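PDB 4J10: secreted protein ESXB from Bacillus anthracis, which is of unknown function but, as a secreted WXG100-family protein, is probably exported by an ESX-type (type VII) secretion system as a dimer. Local coordinates for residues A5-K8 against E12-E15; G26-Q31 against Q66-I71. All coordinates share one frame; numbering follows the deposited sequence.

Interaction 1: residues A5-K8 against E12-E15; sequences AEIK and EELE
A small van der Waals contact at the surface links Ile7, in the extended N-terminal arm, to Glu13 in the first turn of helix 11-41, beside the helix start, from which the arm projects away. Together the two segments bury just 87 Å², and no hydrogen bond joins them. Ile7 presents its CG2 branch, the methyl lying anti to the backbone N, while CG1 and CD1 lead away from the helix. That methyl meets the carboxylate of Glu13, with CG2 of Ile7 3.3 Å from OE2 and 3.8 Å from CD of Glu13. The two side chains cross at about a right angle, and Ile7 touches with CG2 alone. Glu13 reaches it through a bend at chi2 (-64°). Its aliphatic part also comes near the arm: CG of Glu13 lies 3.7 Å from the backbone O of Lys8. The other carboxylate oxygen, OE1, forms a salt bridge with Arg16 further along the helix, and the backbone N of Glu13 is bonded to OG1 of Thr10, in keeping with its place near the helix start. On the arm, OE2 of Glu6 accepts a hydrogen bond from NE2 of Gln45 of the second subunit, and Lys8 packs against that residue. A methyl set against a carboxylate offers dispersion but little electrostatic gain; the charge of Glu13 is probably balanced mainly by Arg16, and this contact adds little to holding the arm.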
ATOM      1  N   ALA A   5      -9.831  10.615  27.856  1.00 46.43           N
ATOM      2  CA  ALA A   5      -8.676  11.490  27.718  1.00 39.53           C
ATOM      3  C   ALA A   5      -7.837  11.063  26.521  1.00 38.79           C
ATOM      4  O   ALA A   5      -7.861   9.893  26.126  1.00 42.09           O
ATOM      5  CB  ALA A   5      -7.839  11.473  28.993  1.00 43.92           C
ATOM      6  N   GLU A   6      -7.102  12.011  25.942  1.00 33.48           N
ATOM      7  CA  GLU A   6      -6.151  11.701  24.878  1.00 32.09           C
ATOM      8  C   GLU A   6      -5.132  10.689  25.392  1.00 29.41           C
ATOM      9  O   GLU A   6      -4.684  10.783  26.532  1.00 26.14           O
ATOM     10  CB  GLU A   6      -5.431  12.972  24.420  1.00 35.43           C
ATOM     11  CG  GLU A   6      -6.338  13.979  23.731  1.00 47.43           C
ATOM     12  CD  GLU A   6      -5.832  14.360  22.354  1.00 56.86           C
ATOM     13  OE1 GLU A   6      -6.651  14.417  21.412  1.00 61.22           O
ATOM     14  OE2 GLU A   6      -4.616  14.607  22.216  1.00 63.07           O
ATOM     15  N   ILE A   7      -4.778   9.711  24.566  1.00 23.64           N
ATOM     16  CA  ILE A   7      -3.870   8.664  25.008  1.00 21.93           C
ATOM     17  C   ILE A   7      -2.440   9.186  25.057  1.00 22.29           C
ATOM     18  O   ILE A   7      -1.909   9.677  24.060  1.00 23.94           O
ATOM     19  CB  ILE A   7      -3.935   7.418  24.099  1.00 21.34           C
ATOM     20  CG1 ILE A   7      -5.382   6.952  23.914  1.00 22.75           C
ATOM     21  CG2 ILE A   7      -3.029   6.314  24.639  1.00 23.65           C
ATOM     22  CD1 ILE A   7      -6.112   6.636  25.206  1.00 23.89           C
ATOM     23  N   LYS A   8      -1.809   9.083  26.221  1.00 20.80           N
ATOM     24  CA  LYS A   8      -0.446   9.583  26.377  1.00 20.44           C
ATOM     25  C   LYS A   8       0.573   8.649  25.746  1.00 20.61           C
ATOM     26  O   LYS A   8       0.435   7.429  25.788  1.00 22.17           O
ATOM     27  CB  LYS A   8      -0.115   9.797  27.853  1.00 23.03           C
ATOM     28  CG  LYS A   8      -0.891  10.930  28.517  1.00 26.12           C
ATOM     29  CD  LYS A   8      -0.511  11.065  29.996  1.00 27.92           C
ATOM     30  CE  LYS A   8      -1.367  12.094  30.709  1.00 30.17           C
ATOM     31  NZ  LYS A   8      -1.141  12.061  32.179  1.00 42.64           N
ATOM     32  N   GLU A  12       5.224   1.549  24.914  1.00 20.92           N
ATOM     33  CA  GLU A  12       4.257   0.566  24.440  1.00 18.66           C
ATOM     34  C   GLU A  12       3.394   1.129  23.315  1.00 17.85           C
ATOM     35  O   GLU A  12       3.089   0.426  22.346  1.00 18.19           O
ATOM     36  CB  GLU A  12       3.394   0.068  25.602  1.00 21.65           C
ATOM     37  CG  GLU A  12       4.172  -0.714  26.660  1.00 26.42           C
ATOM     38  CD  GLU A  12       4.790   0.165  27.748  1.00 33.07           C
ATOM     39  OE1 GLU A  12       4.765   1.406  27.626  1.00 27.77           O
ATOM     40  OE2 GLU A  12       5.296  -0.393  28.745  1.00 44.78           O
ATOM     41  N   GLU A  13       2.990   2.394  23.431  1.00 17.54           N
ATOM     42  CA  GLU A  13       2.177   2.996  22.371  1.00 16.95           C
ATOM     43  C   GLU A  13       2.995   3.136  21.086  1.00 16.08           C
ATOM     44  O   GLU A  13       2.507   2.872  19.983  1.00 17.70           O
ATOM     45  CB  GLU A  13       1.629   4.364  22.782  1.00 18.15           C
ATOM     46  CG  GLU A  13       0.497   4.331  23.782  1.00 17.98           C
ATOM     47  CD  GLU A  13      -0.745   3.669  23.248  1.00 21.61           C
ATOM     48  OE1 GLU A  13      -0.833   3.422  22.021  1.00 23.39           O
ATOM     49  OE2 GLU A  13      -1.650   3.387  24.063  1.00 21.74           O
ATOM     50  N   LEU A  14       4.243   3.566  21.226  1.00 17.28           N
ATOM     51  CA  LEU A  14       5.097   3.711  20.060  1.00 17.87           C
ATOM     52  C   LEU A  14       5.357   2.362  19.398  1.00 17.01           C
ATOM     53  O   LEU A  14       5.385   2.259  18.172  1.00 17.88           O
ATOM     54  CB  LEU A  14       6.410   4.384  20.443  1.00 19.90           C
ATOM     55  CG  LEU A  14       6.238   5.836  20.891  1.00 19.29           C
ATOM     56  CD1 LEU A  14       7.528   6.397  21.443  1.00 23.49           C
ATOM     57  CD2 LEU A  14       5.779   6.668  19.703  1.00 27.05           C
ATOM     58  N   GLU A  15       5.528   1.327  20.216  1.00 18.19           N
ATOM     59  CA  GLU A  15       5.742  -0.015  19.672  1.00 17.39           C
ATOM     60  C   GLU A  15       4.489  -0.566  18.992  1.00 16.59           C
ATOM     61  O   GLU A  15       4.597  -1.257  17.977  1.00 17.23           O
ATOM     62  CB  GLU A  15       6.263  -0.960  20.761  1.00 17.75           C
ATOM     63  CG  GLU A  15       7.700  -0.632  21.151  1.00 20.48           C
ATOM     64  CD  GLU A  15       8.164  -1.336  22.403  1.00 30.31           C
ATOM     65  OE1 GLU A  15       7.319  -1.615  23.283  1.00 28.88           O
ATOM     66  OE2 GLU A  15       9.392  -1.585  22.517  1.00 31.93           O
TER

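Interaction 2: residues G26-Q31 against Q66-I71. With FMT (formic acid), chain C.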
ATOM      1  N   GLY A  26       4.019  -5.681   5.337  1.00 16.15           N
ATOM      2  CA  GLY A  26       3.861  -7.077   4.967  1.00 17.28           C
ATOM      3  C   GLY A  26       2.603  -7.321   4.160  1.00 16.83           C
ATOM      4  O   GLY A  26       2.592  -8.129   3.226  1.00 17.11           O
ATOM      5  N   GLU A  27       1.518  -6.638   4.523  1.00 15.07           N
ATOM      6  CA  GLU A  27       0.265  -6.773   3.769  1.00 15.13           C
ATOM      7  C   GLU A  27       0.428  -6.211   2.358  1.00 14.35           C
ATOM      8  O   GLU A  27      -0.098  -6.758   1.373  1.00 17.02           O
ATOM      9  CB  GLU A  27      -0.886  -6.078   4.512  1.00 17.87           C
ATOM     10  CG  GLU A  27      -1.307  -6.787   5.780  1.00 21.87           C
ATOM     11  CD  GLU A  27      -2.477  -6.104   6.456  1.00 38.84           C
ATOM     12  OE1 GLU A  27      -2.766  -4.938   6.117  1.00 45.16           O
ATOM     13  OE2 GLU A  27      -3.102  -6.734   7.330  1.00 45.47           O
ATOM     14  N   ALA A  28       1.187  -5.128   2.242  1.00 15.86           N
ATOM     15  CA  ALA A  28       1.435  -4.519   0.939  1.00 16.57           C
ATOM     16  C   ALA A  28       2.252  -5.464   0.063  1.00 16.28           C
ATOM     17  O   ALA A  28       1.988  -5.608  -1.133  1.00 16.30           O
ATOM     18  CB  ALA A  28       2.167  -3.192   1.112  1.00 17.12           C
ATOM     19  N   GLN A  29       3.269  -6.089   0.651  1.00 15.85           N
ATOM     20  CA  GLN A  29       4.058  -7.089  -0.070  1.00 15.30           C
ATOM     21  C   GLN A  29       3.188  -8.242  -0.557  1.00 16.22           C
ATOM     22  O   GLN A  29       3.315  -8.690  -1.704  1.00 15.51           O
ATOM     23  CB  GLN A  29       5.201  -7.611   0.805  1.00 15.90           C
ATOM     24  CG  GLN A  29       6.054  -8.652   0.099  1.00 17.69           C
ATOM     25  CD  GLN A  29       6.896  -8.057  -1.019  1.00 20.46           C
ATOM     26  OE1 GLN A  29       6.609  -8.251  -2.220  1.00 25.59           O
ATOM     27  NE2 GLN A  29       7.933  -7.339  -0.643  1.00 21.00           N
ATOM     28  N   SER A  30       2.304  -8.725   0.311  0.62 14.67           N
ATOM     29  CA  SER A  30       1.398  -9.811  -0.057  0.62 15.74           C
ATOM     30  C   SER A  30       0.501  -9.402  -1.213  0.62 16.64           C
ATOM     31  O   SER A  30       0.240 -10.191  -2.132  0.62 16.29           O
ATOM     32  CB  SER A  30       0.547 -10.215   1.149  0.62 15.49           C
ATOM     33  OG  SER A  30      -0.458 -11.139   0.766  0.62 21.86           O
ATOM     34  N   GLN A  31      -0.030  -8.194  -1.160  1.00 15.28           N
ATOM     35  CA  GLN A  31      -0.874  -7.673  -2.219  1.00 14.33           C
ATOM     36  C   GLN A  31      -0.161  -7.608  -3.582  1.00 15.70           C
ATOM     37  O   GLN A  31      -0.691  -8.043  -4.558  1.00 15.87           O
ATOM     38  CB  GLN A  31      -1.435  -6.307  -1.842  1.00 15.49           C
ATOM     39  CG  GLN A  31      -2.381  -5.722  -2.890  1.00 16.18           C
ATOM     40  CD  GLN A  31      -2.960  -4.382  -2.492  1.00 17.08           C
ATOM     41  OE1 GLN A  31      -3.910  -4.313  -1.746  1.00 19.32           O
ATOM     42  NE2 GLN A  31      -2.405  -3.366  -2.979  1.00 20.49           N
ATOM     43  N   GLN A  66       7.459  -0.462  -4.330  1.00 19.68           N
ATOM     44  CA  GLN A  66       8.835  -0.620  -3.879  1.00 18.22           C
ATOM     45  C   GLN A  66       9.404   0.648  -3.253  1.00 20.56           C
ATOM     46  O   GLN A  66      10.437   0.600  -2.599  1.00 20.39           O
ATOM     47  CB  GLN A  66       9.695  -1.142  -5.028  1.00 22.26           C
ATOM     48  CG  GLN A  66       9.421  -2.614  -5.319  1.00 27.07           C
ATOM     49  CD  GLN A  66      10.166  -3.133  -6.518  1.00 27.85           C
ATOM     50  OE1 GLN A  66      10.609  -2.363  -7.365  1.00 30.22           O
ATOM     51  NE2 GLN A  66      10.306  -4.451  -6.603  1.00 30.90           N
ATOM     52  N   GLN A  67       8.722   1.773  -3.446  1.00 19.43           N
ATOM     53  CA  GLN A  67       9.014   2.991  -2.695  1.00 22.25           C
ATOM     54  C   GLN A  67       8.238   2.996  -1.373  1.00 19.81           C
ATOM     55  O   GLN A  67       8.776   3.313  -0.314  1.00 21.58           O
ATOM     56  CB  GLN A  67       8.638   4.230  -3.518  1.00 27.92           C
ATOM     57  CG  GLN A  67       9.438   4.407  -4.801  1.00 28.34           C
ATOM     58  CD  GLN A  67      10.902   4.656  -4.531  1.00 40.11           C
ATOM     59  OE1 GLN A  67      11.255   5.544  -3.759  1.00 45.96           O
ATOM     60  NE2 GLN A  67      11.764   3.866  -5.155  1.00 41.51           N
ATOM     61  N   TYR A  68       6.966   2.626  -1.434  1.00 19.22           N
ATOM     62  CA  TYR A  68       6.065   2.694  -0.297  1.00 18.34           C
ATOM     63  C   TYR A  68       6.502   1.825   0.873  1.00 19.39           C
ATOM     64  O   TYR A  68       6.560   2.279   2.018  1.00 18.12           O
ATOM     65  CB  TYR A  68       4.691   2.227  -0.762  1.00 17.26           C
ATOM     66  CG  TYR A  68       3.608   2.222   0.286  1.00 16.49           C
ATOM     67  CD1 TYR A  68       3.072   3.406   0.766  1.00 17.22           C
ATOM     68  CD2 TYR A  68       3.066   1.034   0.755  1.00 17.32           C
ATOM     69  CE1 TYR A  68       2.067   3.405   1.699  1.00 16.34           C
ATOM     70  CE2 TYR A  68       2.038   1.026   1.682  1.00 17.79           C
ATOM     71  CZ  TYR A  68       1.537   2.218   2.153  1.00 15.07           C
ATOM     72  OH  TYR A  68       0.511   2.198   3.068  1.00 18.07           O
ATOM     73  N   ILE A  69       6.796   0.568   0.577  1.00 16.79           N
ATOM     74  CA  ILE A  69       7.107  -0.410   1.606  1.00 16.73           C
ATOM     75  C   ILE A  69       8.290   0.023   2.486  1.00 17.37           C
ATOM     76  O   ILE A  69       8.144   0.044   3.720  1.00 17.10           O
ATOM     77  CB  ILE A  69       7.258  -1.831   1.001  1.00 16.03           C
ATOM     78  CG1 ILE A  69       5.889  -2.338   0.537  1.00 17.44           C
ATOM     79  CG2 ILE A  69       7.860  -2.796   2.006  1.00 20.30           C
ATOM     80  CD1 ILE A  69       5.962  -3.648  -0.215  1.00 18.08           C
ATOM     81  N   PRO A  70       9.440   0.412   1.884  1.00 16.11           N
ATOM     82  CA  PRO A  70      10.541   0.875   2.754  1.00 15.82           C
ATOM     83  C   PRO A  70      10.240   2.151   3.532  1.00 18.83           C
ATOM     84  O   PRO A  70      10.815   2.353   4.608  1.00 17.85           O
ATOM     85  CB  PRO A  70      11.711   1.120   1.784  1.00 18.89           C
ATOM     86  CG  PRO A  70      11.339   0.407   0.520  1.00 21.17           C
ATOM     87  CD  PRO A  70       9.845   0.277   0.469  1.00 16.24           C
ATOM     88  N   ILE A  71       9.353   3.001   3.020  1.00 17.34           N
ATOM     89  CA  ILE A  71       8.981   4.194   3.771  1.00 18.72           C
ATOM     90  C   ILE A  71       8.216   3.769   5.028  1.00 16.27           C
ATOM     91  O   ILE A  71       8.480   4.278   6.124  1.00 17.53           O
ATOM     92  CB  ILE A  71       8.128   5.185   2.940  1.00 20.82           C
ATOM     93  CG1 ILE A  71       8.941   5.757   1.772  1.00 21.61           C
ATOM     94  CG2 ILE A  71       7.588   6.308   3.847  1.00 21.75           C
ATOM     95  CD1 ILE A  71       8.063   6.403   0.699  1.00 26.13           C
TER
HETATM   96  C   FMT C 101       1.405 -13.734  -0.757  1.00 48.68           C
HETATM   97  O1  FMT C 101       2.636 -13.679  -0.812  1.00 45.64           O
HETATM   98  O2  FMT C 101       0.650 -13.276  -1.619  1.00 42.60           O
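With chi1 at -70° and chi2 at 173°, Ile69 sends CG1 and CD1 out in an extended line toward helix 11-41, while Tyr68, its CG anti to the backbone N, swings its ring to the flank of the same helix. Ala28 receives both. Its CB lies 3.9 Å from CG1 of Ile69 and, near the ring plane, 4.3 Å from CE2 at the edge of Tyr68. Beyond Ala28 the tip of Ile69 continues along the helix surface, where CD1 of Ile69 rests 3.7 Å from the backbone N of Gln29. A side chain as small as alanine lets the isoleucine reach the backbone itself, with the CA atoms of Ala28 and Ile69 7.0 Å apart. Segments 26-31 and 66-71 run antiparallel, at 160°, with axes 9.9 Å apart at closest approach, as in the helical hairpin of WXG100 proteins. Pro70 supplies no N-H to the preceding turn, and the helix is kinked there. Tyr68 also looks outward to the dimer partner: its OH is hydrogen-bonded to Gln31 of the second subunit, and its side chain packs on Met65 of that subunit. No hydrogen bond joins the two segments, and the side-chain contacts are between carbon atoms, so cohesion probably comes mainly from dispersion and some exclusion of water, while the phenol hydroxyl bonds across the subunit interface.

Overall arrangement
From the N terminus the chain first runs as an extended arm, and interaction 1 closes a very short loop by touching the start of helix 11-41 just after the turn. The chain then follows that helix to 26-31, crosses the connection between the helices and returns along helix 48-90 to 66-71, where interaction 2 closes a long loop near the middle of the hairpin. The two contacts are in series, neither nested nor crossing, with centres about 25 Å apart and nearest atoms about 13 Å apart. Helix 11-41 is common to both: one joins it to the arm, the other to its antiparallel partner. Both sites also touch the second subunit.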